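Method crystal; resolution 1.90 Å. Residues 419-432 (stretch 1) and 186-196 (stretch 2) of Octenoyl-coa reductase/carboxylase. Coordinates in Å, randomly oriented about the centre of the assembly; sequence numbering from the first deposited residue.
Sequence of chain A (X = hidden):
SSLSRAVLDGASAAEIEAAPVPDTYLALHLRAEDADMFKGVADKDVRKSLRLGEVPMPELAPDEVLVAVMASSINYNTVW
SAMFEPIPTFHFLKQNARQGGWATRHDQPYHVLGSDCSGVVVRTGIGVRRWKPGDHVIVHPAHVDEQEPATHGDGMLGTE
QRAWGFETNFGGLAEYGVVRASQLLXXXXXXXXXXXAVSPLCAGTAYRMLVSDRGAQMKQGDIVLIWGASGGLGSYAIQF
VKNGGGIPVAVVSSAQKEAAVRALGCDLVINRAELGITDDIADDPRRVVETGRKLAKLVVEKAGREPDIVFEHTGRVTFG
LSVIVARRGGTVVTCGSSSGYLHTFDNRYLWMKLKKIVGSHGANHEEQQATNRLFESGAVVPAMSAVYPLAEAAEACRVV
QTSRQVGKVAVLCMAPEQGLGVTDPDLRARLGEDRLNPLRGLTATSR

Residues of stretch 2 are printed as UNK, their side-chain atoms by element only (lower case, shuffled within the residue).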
# COMPACT_ATOMS: atom_id res chain seq x y z
N GLY A 419 -29.70 -25.18 -17.00
CA GLY A 419 -30.69 -24.20 -16.62
C GLY A 419 -31.22 -24.33 -15.21
O GLY A 419 -32.10 -23.56 -14.82
N LEU A 420 -30.73 -25.30 -14.46
CA LEU A 420 -31.23 -25.56 -13.13
C LEU A 420 -30.50 -24.72 -12.09
O LEU A 420 -29.41 -24.22 -12.35
CB LEU A 420 -31.08 -27.03 -12.76
CG LEU A 420 -31.77 -28.01 -13.72
CD1 LEU A 420 -31.38 -29.43 -13.37
CD2 LEU A 420 -33.28 -27.81 -13.65
N GLY A 421 -31.12 -24.59 -10.93
CA GLY A 421 -30.47 -24.00 -9.77
C GLY A 421 -30.63 -22.50 -9.62
O GLY A 421 -30.04 -21.91 -8.72
N VAL A 422 -31.44 -21.88 -10.48
CA VAL A 422 -31.75 -20.48 -10.29
C VAL A 422 -32.75 -20.44 -9.15
O VAL A 422 -33.84 -20.97 -9.27
CB VAL A 422 -32.34 -19.82 -11.53
CG1 VAL A 422 -32.70 -18.37 -11.20
CG2 VAL A 422 -31.35 -19.92 -12.68
N THR A 423 -32.33 -19.86 -8.04
CA THR A 423 -33.21 -19.73 -6.89
C THR A 423 -33.62 -18.27 -6.69
O THR A 423 -34.44 -17.97 -5.83
CB THR A 423 -32.58 -20.32 -5.61
OG1 THR A 423 -31.33 -19.68 -5.34
CG2 THR A 423 -32.37 -21.83 -5.74
N ASP A 424 -33.06 -17.36 -7.49
CA ASP A 424 -33.56 -15.98 -7.56
C ASP A 424 -33.90 -15.64 -9.01
O ASP A 424 -33.18 -14.89 -9.67
CB ASP A 424 -32.58 -14.97 -6.95
CG ASP A 424 -33.19 -13.57 -6.77
OD1 ASP A 424 -34.34 -13.30 -7.19
OD2 ASP A 424 -32.50 -12.72 -6.21
N PRO A 425 -35.00 -16.23 -9.51
CA PRO A 425 -35.40 -16.00 -10.90
C PRO A 425 -35.70 -14.53 -11.18
O PRO A 425 -35.46 -14.08 -12.29
CB PRO A 425 -36.66 -16.86 -11.05
CG PRO A 425 -37.16 -17.06 -9.65
CD PRO A 425 -35.90 -17.18 -8.84
N ASP A 426 -36.21 -13.81 -10.18
CA ASP A 426 -36.53 -12.38 -10.33
C ASP A 426 -35.30 -11.57 -10.63
O ASP A 426 -35.29 -10.76 -11.56
CB ASP A 426 -37.21 -11.83 -9.09
CG ASP A 426 -38.64 -12.33 -8.95
OD1 ASP A 426 -39.07 -13.18 -9.75
OD2 ASP A 426 -39.31 -11.87 -8.00
N LEU A 427 -34.27 -11.78 -9.84
CA LEU A 427 -33.00 -11.15 -10.11
C LEU A 427 -32.53 -11.58 -11.47
O LEU A 427 -32.13 -10.75 -12.29
CB LEU A 427 -31.97 -11.54 -9.07
CG LEU A 427 -30.60 -10.89 -9.27
CD1 LEU A 427 -30.77 -9.38 -9.35
CD2 LEU A 427 -29.69 -11.28 -8.11
N ARG A 428 -32.60 -12.88 -11.74
CA ARG A 428 -32.15 -13.36 -13.03
C ARG A 428 -32.88 -12.61 -14.16
O ARG A 428 -32.24 -12.11 -15.08
CB ARG A 428 -32.32 -14.86 -13.17
CG ARG A 428 -31.83 -15.38 -14.49
CD ARG A 428 -31.98 -16.87 -14.54
NE ARG A 428 -31.36 -17.40 -15.73
CZ ARG A 428 -30.06 -17.64 -15.86
NH1 ARG A 428 -29.23 -17.40 -14.85
NH2 ARG A 428 -29.59 -18.12 -17.00
N ALA A 429 -34.20 -12.50 -14.06
CA ALA A 429 -35.01 -11.78 -15.03
C ALA A 429 -34.57 -10.31 -15.15
O ALA A 429 -34.46 -9.78 -16.26
CB ALA A 429 -36.48 -11.86 -14.64
N ARG A 430 -34.33 -9.66 -14.01
CA ARG A 430 -33.88 -8.27 -13.98
C ARG A 430 -32.54 -8.07 -14.71
O ARG A 430 -32.38 -7.11 -15.46
CB ARG A 430 -33.79 -7.75 -12.54
CG ARG A 430 -35.11 -7.19 -11.99
CD ARG A 430 -35.02 -6.89 -10.50
NE ARG A 430 -34.93 -8.13 -9.71
CZ ARG A 430 -34.52 -8.20 -8.44
NH1 ARG A 430 -34.15 -7.10 -7.79
NH2 ARG A 430 -34.48 -9.36 -7.82
N LEU A 431 -31.60 -8.99 -14.49
CA LEU A 431 -30.28 -8.87 -15.10
C LEU A 431 -30.35 -9.31 -16.55
O LEU A 431 -29.71 -8.73 -17.43
CB LEU A 431 -29.22 -9.67 -14.33
CG LEU A 431 -28.90 -9.16 -12.91
CD1 LEU A 431 -28.05 -10.18 -12.15
CD2 LEU A 431 -28.23 -7.79 -12.91
N GLY A 432 -31.14 -10.34 -16.79
CA GLY A 432 -31.37 -10.84 -18.13
C GLY A 432 -30.47 -12.00 -18.40
O GLY A 432 -29.26 -11.93 -18.18
N UNK A 186 -21.67 -18.59 -0.81
CA UNK A 186 -23.03 -18.80 -1.30
C UNK A 186 -23.06 -18.63 -2.81
O UNK A 186 -22.51 -17.66 -3.36
c UNK A 186 -21.59 -17.45 0.13
c UNK A 186 -23.85 -17.72 -0.61
c UNK A 186 -22.89 -16.72 -0.13
N UNK A 187 -23.67 -19.59 -3.47
CA UNK A 187 -23.87 -19.50 -4.90
C UNK A 187 -24.73 -18.29 -5.22
O UNK A 187 -25.75 -18.07 -4.57
c UNK A 187 -25.90 -21.87 -7.13
c UNK A 187 -24.99 -20.72 -6.84
c UNK A 187 -24.56 -20.76 -5.39
n UNK A 187 -27.80 -20.54 -8.10
c UNK A 187 -26.77 -21.60 -8.36
N UNK A 188 -24.31 -17.48 -6.21
CA UNK A 188 -25.13 -16.38 -6.69
C UNK A 188 -26.49 -16.95 -7.09
O UNK A 188 -26.58 -17.80 -7.97
c UNK A 188 -22.97 -16.19 -7.59
c UNK A 188 -23.00 -17.52 -6.90
c UNK A 188 -24.37 -15.90 -7.92
N UNK A 189 -27.54 -16.50 -6.41
CA UNK A 189 -28.86 -17.14 -6.52
C UNK A 189 -29.50 -17.08 -7.94
O UNK A 189 -30.27 -17.96 -8.32
c UNK A 189 -29.81 -16.57 -5.48
N UNK A 190 -29.16 -16.05 -8.70
CA UNK A 190 -29.80 -15.82 -9.98
C UNK A 190 -29.14 -16.63 -11.09
O UNK A 190 -29.53 -16.53 -12.24
c UNK A 190 -29.69 -14.35 -10.33
c UNK A 190 -28.27 -13.90 -10.49
n UNK A 190 -27.45 -13.64 -9.41
c UNK A 190 -26.26 -13.27 -9.86
n UNK A 190 -26.28 -13.29 -11.18
c UNK A 190 -27.53 -13.70 -11.60
N UNK A 191 -28.12 -17.41 -10.74
CA UNK A 191 -27.36 -18.14 -11.72
C UNK A 191 -27.76 -19.60 -11.75
O UNK A 191 -28.12 -20.15 -10.73
c UNK A 191 -25.88 -18.07 -11.39
c UNK A 191 -23.75 -16.86 -11.22
c UNK A 191 -25.43 -16.08 -12.92
c UNK A 191 -25.21 -16.70 -11.53
N UNK A 192 -27.63 -20.22 -12.91
CA UNK A 192 -27.80 -21.64 -13.01
C UNK A 192 -26.55 -22.28 -12.42
O UNK A 192 -25.54 -21.60 -12.19
c UNK A 192 -27.93 -22.09 -14.47
c UNK A 192 -29.06 -21.34 -15.18
o UNK A 192 -26.70 -21.84 -15.15
N UNK A 193 -26.61 -23.58 -12.18
CA UNK A 193 -25.47 -24.29 -11.62
C UNK A 193 -24.22 -24.11 -12.46
O UNK A 193 -23.15 -23.73 -11.94
c UNK A 193 -28.09 -26.54 -10.87
c UNK A 193 -26.85 -25.84 -9.14
c UNK A 193 -27.50 -25.71 -6.43
c UNK A 193 -25.77 -25.77 -11.49
c UNK A 193 -28.11 -26.24 -8.66
c UNK A 193 -26.23 -25.31 -6.88
n UNK A 193 -28.84 -26.67 -9.74
c UNK A 193 -25.90 -25.36 -8.22
c UNK A 193 -26.85 -26.05 -10.56
c UNK A 193 -28.45 -26.19 -7.30
N UNK A 194 -24.36 -24.36 -13.76
CA UNK A 194 -23.24 -24.29 -14.67
C UNK A 194 -22.71 -22.85 -14.76
O UNK A 194 -21.49 -22.63 -14.84
c UNK A 194 -26.15 -24.77 -16.29
c UNK A 194 -24.80 -24.20 -16.71
c UNK A 194 -23.61 -24.87 -16.04
o UNK A 194 -26.28 -25.37 -15.20
o UNK A 194 -27.09 -24.61 -17.10
N UNK A 195 -23.60 -21.87 -14.72
CA UNK A 195 -23.17 -20.47 -14.74
C UNK A 195 -22.36 -20.10 -13.50
O UNK A 195 -21.33 -19.43 -13.58
c UNK A 195 -25.03 -19.43 -16.15
c UNK A 195 -24.39 -19.57 -14.79
c UNK A 195 -26.44 -18.89 -16.04
o UNK A 195 -26.84 -18.50 -14.93
o UNK A 195 -27.15 -18.86 -17.07
N UNK A 196 -22.86 -20.54 -12.35
CA UNK A 196 -22.21 -20.32 -11.06
C UNK A 196 -20.84 -21.02 -11.01
O UNK A 196 -19.86 -20.45 -10.53
c UNK A 196 -23.10 -20.82 -9.94
O HOH W 1 -29.01 -20.87 -5.66
O HOH W 2 -28.40 -26.73 -14.33

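Position 186 has three side-chain carbons that close a ring onto the backbone N. They touch nothing on stretch 1. The residue is Pro186.

Position 187 carries four carbons in a row ending in nitrogen. That nitrogen lies 2.7 Å from Gly421 O. An unbranched chain of this kind is lysine, Lys187. Its NZ donates to Gly421 O and also to the backbone O of position 188 at 3.0 Å. Water 1 accepts from Lys187 NZ at 2.7 Å and is hydrogen-bonded to Thr423 OG1 at 2.6 Å, so it links the stretches.

Position 188 again has three carbons closed onto the backbone N, with no contact to stretch 1. It is Pro188, and it opens a type I beta turn that ends at position 191.

Position 189 has one side-chain carbon, 3.5 Å from both Thr423 OG1 and Asp424 CB. It is Ala189. Its backbone does more: Ala189 O accepts from Thr423 N at 2.8 Å and from Asp424 N at 3.0 Å.

Position 190 has one carbon and then a five-membered ring of three carbons and two nitrogens. Leu431 CD1 lies over one face of the ring and Leu427 CD2 comes close to it. This is an imidazole, so the residue is His190. Leu431 CD1 is 3.6 Å from His190 CD2, and Leu427 CD2 is 3.5 Å from His190 ND1. The backbone His190 O accepts from Arg428 NH1 at 2.8 Å.

Position 191 has four carbons, forked at the second. Its CB points away from stretch 1. It is Leu191. Leu191 N closes the turn on Pro188 O at 3.2 Å, and Leu191 O accepts from Lys187 NZ at 2.7 Å.

Position 192 has one carbon carrying an oxygen and a carbon. That methyl carbon is 3.6 Å from Gly419 CA and 3.7 Å from Val422 CG2. It is Thr192. Thr192 CG2 also lies over one face of the Arg428 guanidinium. Thr192 caps the helix that follows.

Position 193 has one carbon, then fused five- and six-membered rings holding eight carbons and one nitrogen. Gly421 CA lies over one face of them. This is an indole: Trp193. Gly421 CA is 3.1 Å from Trp193 NE1. A CB on Gly421 would clash with that nitrogen. Trp193 N donates to Leu420 O at 2.9 Å.

Position 194 has three carbons, the third carrying two oxygens. One oxygen lies 2.7 Å from Gly419 N. It is Glu194. That oxygen, OE2, accepts from Gly419 N, and water 2 connects Glu194 OE1 to Leu420 N.

Position 195 has three carbons, the third carrying two oxygens, which face Arg428 NH1 and NH2. It is Glu195. Its carboxylate forms a salt bridge with Arg428, with NH2 to OE2 at 2.6 Å and NH1 to OE1 at 2.6 Å. Glu195 N donates to Thr192 OG1 at 3.1 Å, the capping bond.

Position 196 has one side-chain carbon, out of reach of stretch 1. It is Ala196.

The contact buries 684 Å². Backbone groups of the 419-424 loop bond along stretch 2, while the helix at 425-431 adds leucines against His190. Arg428 reaches both His190 O and Glu195, tying that helix to the turn and to the next helix.

Stretch 2 186-196: PKPAHLTWEEA
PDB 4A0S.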